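Side-chain contacts in uncharacterized protein (Pyrobaculum aerophilum, PDB 2ZYZ), which is the structural subunit of a splicing endonuclease and probably takes part in binding nucleic acid: residues Val23-Val28 with Phe58-Glu63; Leu88-Asn93 with Thr98-Arg103. All blocks are in the same frame, centred on the assembly; numbering follows the deposited sequence.

Contact 1 (Val23-Val28 with Phe58-Glu63); sequences VLQEQV and FYVMVE
Val-60 faces helix 23-28 and presents both its methyls to it. CG2 meets Val-28 CG2 at 4.2 Å, methyl to methyl, while CG1, anti to the backbone N (chi1 171°), lies near the aliphatic part of Gln-25, whose CG is 4.4 Å from Val-60 CG1. Gln-25 thus borders the contact with its methylenes, and its amide makes a weak hydrogen bond back to the carbonyl of Met-21. Two residues on, and on the same side of the strand, Val-62 takes the tighter contact: its CG1 is 3.7 Å from Leu-24 CD1, the two side chains crossing at about a right angle. Leu-24 CG stands beside its own backbone N (chi1 -63°), and the nearly extended chi2 carries CD1 out to Val-62. Leu-24 and Val-28, one helical turn apart, therefore match alternate residues of the strand. Phe-48 touches both Val-28 and Val-60, and an apolar side chain of a neighbouring subunit packs on Leu-24. With axes 9.5 Å apart and running at 135°, this is the apolar layer of an alpha/beta fold, a helix laid across one face of a mixed beta sheet.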
loop_
_atom_site.group_PDB
_atom_site.type_symbol
_atom_site.label_atom_id
_atom_site.label_comp_id
_atom_site.label_asym_id
_atom_site.label_seq_id
_atom_site.Cartn_x
_atom_site.Cartn_y
_atom_site.Cartn_z
ATOM N N VAL C 23 -10.586 -25.813 3.272
ATOM C CA VAL C 23 -9.920 -26.045 2.026
ATOM C C VAL C 23 -8.712 -25.157 1.754
ATOM O O VAL C 23 -7.753 -25.579 1.201
ATOM C CB VAL C 23 -10.856 -26.068 0.852
ATOM C CG1 VAL C 23 -11.485 -24.778 0.638
ATOM C CG2 VAL C 23 -10.170 -26.579 -0.339
ATOM N N LEU C 24 -8.831 -23.906 2.134
ATOM C CA LEU C 24 -7.731 -22.960 2.049
ATOM C C LEU C 24 -6.554 -23.367 2.942
ATOM O O LEU C 24 -5.452 -23.383 2.491
ATOM C CB LEU C 24 -8.197 -21.538 2.317
ATOM C CG LEU C 24 -9.189 -20.991 1.332
ATOM C CD1 LEU C 24 -9.593 -19.607 1.708
ATOM C CD2 LEU C 24 -8.701 -21.049 -0.034
ATOM N N GLN C 25 -6.810 -23.680 4.193
ATOM C CA GLN C 25 -5.768 -24.193 5.031
ATOM C C GLN C 25 -5.155 -25.469 4.462
ATOM O O GLN C 25 -3.992 -25.650 4.494
ATOM C CB GLN C 25 -6.270 -24.390 6.449
ATOM C CG GLN C 25 -6.650 -23.093 7.086
ATOM C CD GLN C 25 -6.707 -23.164 8.621
ATOM O OE1 GLN C 25 -5.719 -23.500 9.276
ATOM N NE2 GLN C 25 -7.856 -22.871 9.182
ATOM N N GLU C 26 -5.983 -26.336 3.925
ATOM C CA GLU C 26 -5.492 -27.554 3.337
ATOM C C GLU C 26 -4.575 -27.291 2.175
ATOM O O GLU C 26 -3.669 -28.011 1.972
ATOM C CB GLU C 26 -6.587 -28.540 2.983
ATOM C CG GLU C 26 -6.132 -30.010 2.906
ATOM C CD GLU C 26 -5.381 -30.621 4.160
ATOM O OE1 GLU C 26 -5.768 -30.439 5.328
ATOM O OE2 GLU C 26 -4.430 -31.364 3.957
ATOM N N GLN C 27 -4.796 -26.221 1.442
ATOM C CA GLN C 27 -3.916 -25.869 0.327
ATOM C C GLN C 27 -2.472 -25.631 0.798
ATOM O O GLN C 27 -1.553 -25.890 0.096
ATOM C CB GLN C 27 -4.438 -24.649 -0.397
ATOM C CG GLN C 27 -5.623 -24.908 -1.218
ATOM C CD GLN C 27 -5.266 -25.710 -2.422
ATOM O OE1 GLN C 27 -4.728 -25.177 -3.383
ATOM N NE2 GLN C 27 -5.485 -26.954 -2.363
ATOM N N VAL C 28 -2.329 -25.099 1.990
ATOM C CA VAL C 28 -1.027 -24.834 2.541
ATOM C C VAL C 28 -0.321 -26.164 2.870
ATOM O O VAL C 28 0.799 -26.334 2.565
ATOM C CB VAL C 28 -1.098 -23.980 3.781
ATOM C CG1 VAL C 28 0.266 -23.778 4.414
ATOM C CG2 VAL C 28 -1.761 -22.674 3.485
ATOM N N PHE C 58 4.742 -21.943 11.306
ATOM C CA PHE C 58 3.904 -21.407 10.268
ATOM C C PHE C 58 2.638 -20.787 10.839
ATOM O O PHE C 58 2.020 -21.356 11.714
ATOM C CB PHE C 58 3.533 -22.453 9.252
ATOM C CG PHE C 58 4.638 -22.837 8.357
ATOM C CD1 PHE C 58 5.514 -23.781 8.737
ATOM C CD2 PHE C 58 4.791 -22.254 7.120
ATOM C CE1 PHE C 58 6.536 -24.133 7.898
ATOM C CE2 PHE C 58 5.808 -22.598 6.309
ATOM C CZ PHE C 58 6.675 -23.539 6.699
ATOM N N TYR C 59 2.245 -19.661 10.253
ATOM C CA TYR C 59 0.986 -19.018 10.571
ATOM C C TYR C 59 0.261 -18.714 9.273
ATOM O O TYR C 59 0.793 -18.084 8.405
ATOM C CB TYR C 59 1.214 -17.761 11.401
ATOM C CG TYR C 59 -0.023 -17.021 11.791
ATOM C CD1 TYR C 59 -1.022 -17.635 12.464
ATOM C CD2 TYR C 59 -0.177 -15.703 11.490
ATOM C CE1 TYR C 59 -2.120 -16.987 12.818
ATOM C CE2 TYR C 59 -1.303 -15.045 11.834
ATOM C CZ TYR C 59 -2.262 -15.704 12.499
ATOM O OH TYR C 59 -3.353 -15.061 12.826
ATOM N N VAL C 60 -0.962 -19.185 9.140
ATOM C CA VAL C 60 -1.671 -19.109 7.903
ATOM C C VAL C 60 -2.521 -17.843 7.905
ATOM O O VAL C 60 -3.229 -17.638 8.828
ATOM C CB VAL C 60 -2.617 -20.323 7.704
ATOM C CG1 VAL C 60 -3.463 -20.131 6.561
ATOM C CG2 VAL C 60 -1.854 -21.557 7.563
ATOM N N MET C 61 -2.422 -17.041 6.856
ATOM C CA MET C 61 -3.207 -15.855 6.678
ATOM C C MET C 61 -3.980 -15.916 5.380
ATOM O O MET C 61 -3.411 -15.983 4.346
ATOM C CB MET C 61 -2.301 -14.624 6.682
ATOM C CG MET C 61 -1.620 -14.451 7.965
ATOM S SD MET C 61 -0.595 -13.008 8.106
ATOM C CE MET C 61 -1.744 -11.681 8.015
ATOM N N VAL C 62 -5.293 -15.899 5.477
ATOM C CA VAL C 62 -6.171 -15.886 4.328
ATOM C C VAL C 62 -6.504 -14.473 3.803
ATOM O O VAL C 62 -6.778 -13.611 4.545
ATOM C CB VAL C 62 -7.460 -16.703 4.626
ATOM C CG1 VAL C 62 -8.460 -16.577 3.549
ATOM C CG2 VAL C 62 -7.104 -18.121 4.834
ATOM N N GLU C 63 -6.439 -14.298 2.485
ATOM C CA GLU C 63 -6.814 -13.057 1.829
ATOM C C GLU C 63 -8.127 -12.517 2.412
ATOM O O GLU C 63 -9.078 -13.212 2.460
ATOM C CB GLU C 63 -6.950 -13.216 0.328
ATOM C CG GLU C 63 -7.161 -11.946 -0.410
ATOM C CD GLU C 63 -7.160 -12.069 -1.948
ATOM O OE1 GLU C 63 -7.065 -13.173 -2.446
ATOM O OE2 GLU C 63 -7.274 -11.043 -2.574
#

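Contact 2 (Leu88-Asn93 with Thr98-Arg103); sequences LALVSN and TYYYVR
Leu-88 to Leu-90 pair antiparallel with Tyr-100 to Thr-98 in the beta hairpin of strands 86-91 and 97-104. Leu-88 with Tyr-100 and Leu-90 with Thr-98 are hydrogen-bonded pairs, each joined by two backbone bonds, Leu-90 N to Thr-98 O at 2.8 Å among them; Ala-89 with Tyr-99 is the non-hydrogen-bonded pair between them. A water at the Leu-90/Thr-98 pair donates to Leu-90 O and sits 2.6 Å from Thr-98 OG1. On the leucine face, Leu-90 CD1 reaches diagonally to Tyr-100 CD1 at 3.8 Å. Leu-88, its CG beside the backbone N (chi1 -57°), brings CG and CD1 to Val-102 CG1, each 3.9 Å away. With the branch of Leu-88 cut back to an alanine, the Val-102 methyl would probably lose this packing and a gap open between the two strands on this face. On the reverse face Ala-89 CB touches Tyr-99 CE2 at 3.8 Å, and the Tyr-99 hydroxyl is hydrogen-bonded to Asp-31 OD2, tying the ring to helix 23-34. That helix covers the Ala-89 face, strand 55-62 flanks strand 86-91 on the side away from the hairpin partner, and Tyr-100 to Arg-103 pair with a strand of a neighbouring subunit, extending the sheet across the interface.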
loop_
_atom_site.group_PDB
_atom_site.type_symbol
_atom_site.label_atom_id
_atom_site.label_comp_id
_atom_site.label_asym_id
_atom_site.label_seq_id
_atom_site.Cartn_x
_atom_site.Cartn_y
_atom_site.Cartn_z
ATOM N N LEU C 88 4.926 -16.783 7.491
ATOM C CA LEU C 88 3.537 -16.499 7.216
ATOM C C LEU C 88 3.142 -17.153 5.912
ATOM O O LEU C 88 3.708 -16.903 4.928
ATOM C CB LEU C 88 3.297 -15.000 7.120
ATOM C CG LEU C 88 3.696 -14.227 8.347
ATOM C CD1 LEU C 88 3.609 -12.753 8.183
ATOM C CD2 LEU C 88 3.089 -14.738 9.585
ATOM N N ALA C 89 2.132 -17.988 5.945
ATOM C CA ALA C 89 1.684 -18.619 4.753
ATOM C C ALA C 89 0.470 -17.856 4.268
ATOM O O ALA C 89 -0.535 -17.948 4.848
ATOM C CB ALA C 89 1.308 -20.035 5.036
ATOM N N LEU C 90 0.611 -17.138 3.177
ATOM C CA LEU C 90 -0.458 -16.303 2.669
ATOM C C LEU C 90 -1.276 -17.011 1.615
ATOM O O LEU C 90 -0.735 -17.456 0.671
ATOM C CB LEU C 90 0.100 -15.034 2.074
ATOM C CG LEU C 90 1.169 -14.318 2.895
ATOM C CD1 LEU C 90 1.673 -13.139 2.221
ATOM C CD2 LEU C 90 0.804 -13.995 4.199
ATOM N N VAL C 91 -2.571 -17.088 1.796
ATOM C CA VAL C 91 -3.393 -17.844 0.880
ATOM C C VAL C 91 -4.428 -16.977 0.192
ATOM O O VAL C 91 -5.135 -16.262 0.837
ATOM C CB VAL C 91 -4.131 -18.973 1.590
ATOM C CG1 VAL C 91 -4.701 -19.940 0.600
ATOM C CG2 VAL C 91 -3.246 -19.653 2.521
ATOM N N SER C 92 -4.460 -17.025 -1.127
ATOM C CA SER C 92 -5.405 -16.234 -1.875
ATOM C C SER C 92 -6.813 -16.785 -1.734
ATOM O O SER C 92 -6.989 -17.835 -1.309
ATOM C CB SER C 92 -5.046 -16.190 -3.338
ATOM O OG SER C 92 -5.446 -17.364 -3.896
ATOM N N ASN C 93 -7.784 -16.056 -2.223
ATOM C CA ASN C 93 -9.166 -16.410 -1.963
ATOM C C ASN C 93 -9.560 -17.688 -2.655
ATOM O O ASN C 93 -10.543 -18.318 -2.305
ATOM C CB ASN C 93 -10.119 -15.290 -2.357
ATOM C CG ASN C 93 -10.001 -14.901 -3.815
ATOM O OD1 ASN C 93 -9.567 -15.640 -4.631
ATOM N ND2 ASN C 93 -10.407 -13.716 -4.119
ATOM N N THR C 98 1.659 -18.234 -0.909
ATOM C CA THR C 98 2.895 -17.476 -0.977
ATOM C C THR C 98 3.448 -17.345 0.424
ATOM O O THR C 98 2.707 -17.127 1.299
ATOM C CB THR C 98 2.603 -16.045 -1.482
ATOM O OG1 THR C 98 1.964 -16.114 -2.736
ATOM C CG2 THR C 98 3.880 -15.250 -1.659
ATOM N N TYR C 99 4.749 -17.481 0.634
ATOM C CA TYR C 99 5.312 -17.432 1.992
ATOM C C TYR C 99 6.224 -16.223 2.241
ATOM O O TYR C 99 6.995 -15.865 1.404
ATOM C CB TYR C 99 6.063 -18.713 2.370
ATOM C CG TYR C 99 5.327 -20.014 2.075
ATOM C CD1 TYR C 99 5.427 -20.613 0.865
ATOM C CD2 TYR C 99 4.538 -20.606 3.007
ATOM C CE1 TYR C 99 4.788 -21.786 0.605
ATOM C CE2 TYR C 99 3.895 -21.739 2.757
ATOM C CZ TYR C 99 4.019 -22.358 1.563
ATOM O OH TYR C 99 3.343 -23.511 1.315
ATOM N N TYR C 100 6.085 -15.593 3.405
ATOM C CA TYR C 100 6.988 -14.574 3.849
ATOM C C TYR C 100 7.593 -14.924 5.232
ATOM O O TYR C 100 6.899 -15.251 6.110
ATOM C CB TYR C 100 6.277 -13.211 3.913
ATOM C CG TYR C 100 6.215 -12.437 2.622
ATOM C CD1 TYR C 100 5.407 -12.825 1.578
ATOM C CD2 TYR C 100 6.963 -11.313 2.448
ATOM C CE1 TYR C 100 5.353 -12.137 0.427
ATOM C CE2 TYR C 100 6.907 -10.612 1.304
ATOM C CZ TYR C 100 6.129 -11.023 0.273
ATOM O OH TYR C 100 6.104 -10.286 -0.859
ATOM N N TYR C 101 8.883 -14.746 5.389
ATOM C CA TYR C 101 9.435 -14.640 6.722
ATOM C C TYR C 101 8.969 -13.397 7.450
ATOM O O TYR C 101 8.807 -12.393 6.857
ATOM C CB TYR C 101 10.969 -14.611 6.722
ATOM C CG TYR C 101 11.629 -15.710 5.966
ATOM C CD1 TYR C 101 12.346 -15.439 4.843
ATOM C CD2 TYR C 101 11.576 -16.994 6.396
ATOM C CE1 TYR C 101 12.931 -16.382 4.165
ATOM C CE2 TYR C 101 12.192 -17.977 5.704
ATOM C CZ TYR C 101 12.878 -17.647 4.573
ATOM O OH TYR C 101 13.487 -18.593 3.838
ATOM N N VAL C 102 8.820 -13.503 8.756
ATOM C CA VAL C 102 8.657 -12.348 9.589
ATOM C C VAL C 102 9.465 -12.464 10.890
ATOM O O VAL C 102 9.621 -13.533 11.384
ATOM C CB VAL C 102 7.201 -12.089 9.882
ATOM C CG1 VAL C 102 6.634 -13.174 10.646
ATOM C CG2 VAL C 102 7.006 -10.838 10.534
ATOM N N ARG C 103 9.963 -11.361 11.388
ATOM C CA ARG C 103 10.691 -11.317 12.637
ATOM C C ARG C 103 10.488 -9.987 13.330
ATOM O O ARG C 103 10.173 -9.066 12.685
ATOM C CB ARG C 103 12.169 -11.515 12.389
ATOM C CG ARG C 103 12.865 -10.404 11.773
ATOM C CD ARG C 103 14.211 -10.879 11.272
ATOM N NE ARG C 103 15.201 -9.829 11.234
ATOM C CZ ARG C 103 15.286 -8.943 10.275
ATOM N NH1 ARG C 103 14.425 -9.002 9.292
ATOM N NH2 ARG C 103 16.210 -8.007 10.294
HETATM O O HOH W 1 -0.615 -16.417 -2.370
#

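Contacts 1 and 2 share one sheet, in which strands 55-62 and 86-91 are parallel neighbours connected through helix 69-81; their centres lie about 9 Å apart. Probable backbone hydrogen bonds stitch them together, from Ala-89 N to Tyr-59 O at 2.8 Å and from Glu-63 N to Val-91 O at 2.9 Å. Val-28 reaches past contact 1, its CG2 lying 3.5 Å from Val-91 CG2, so helix 23-34 spans both strands. Where the strands end, the Glu-63 carboxylate accepts a hydrogen bond from Asn-93 N and another from a polar side chain of a neighbouring subunit. Val-28 from the helix and Glu-63 from the strand end thus both tie contact 1 to segment 88-93.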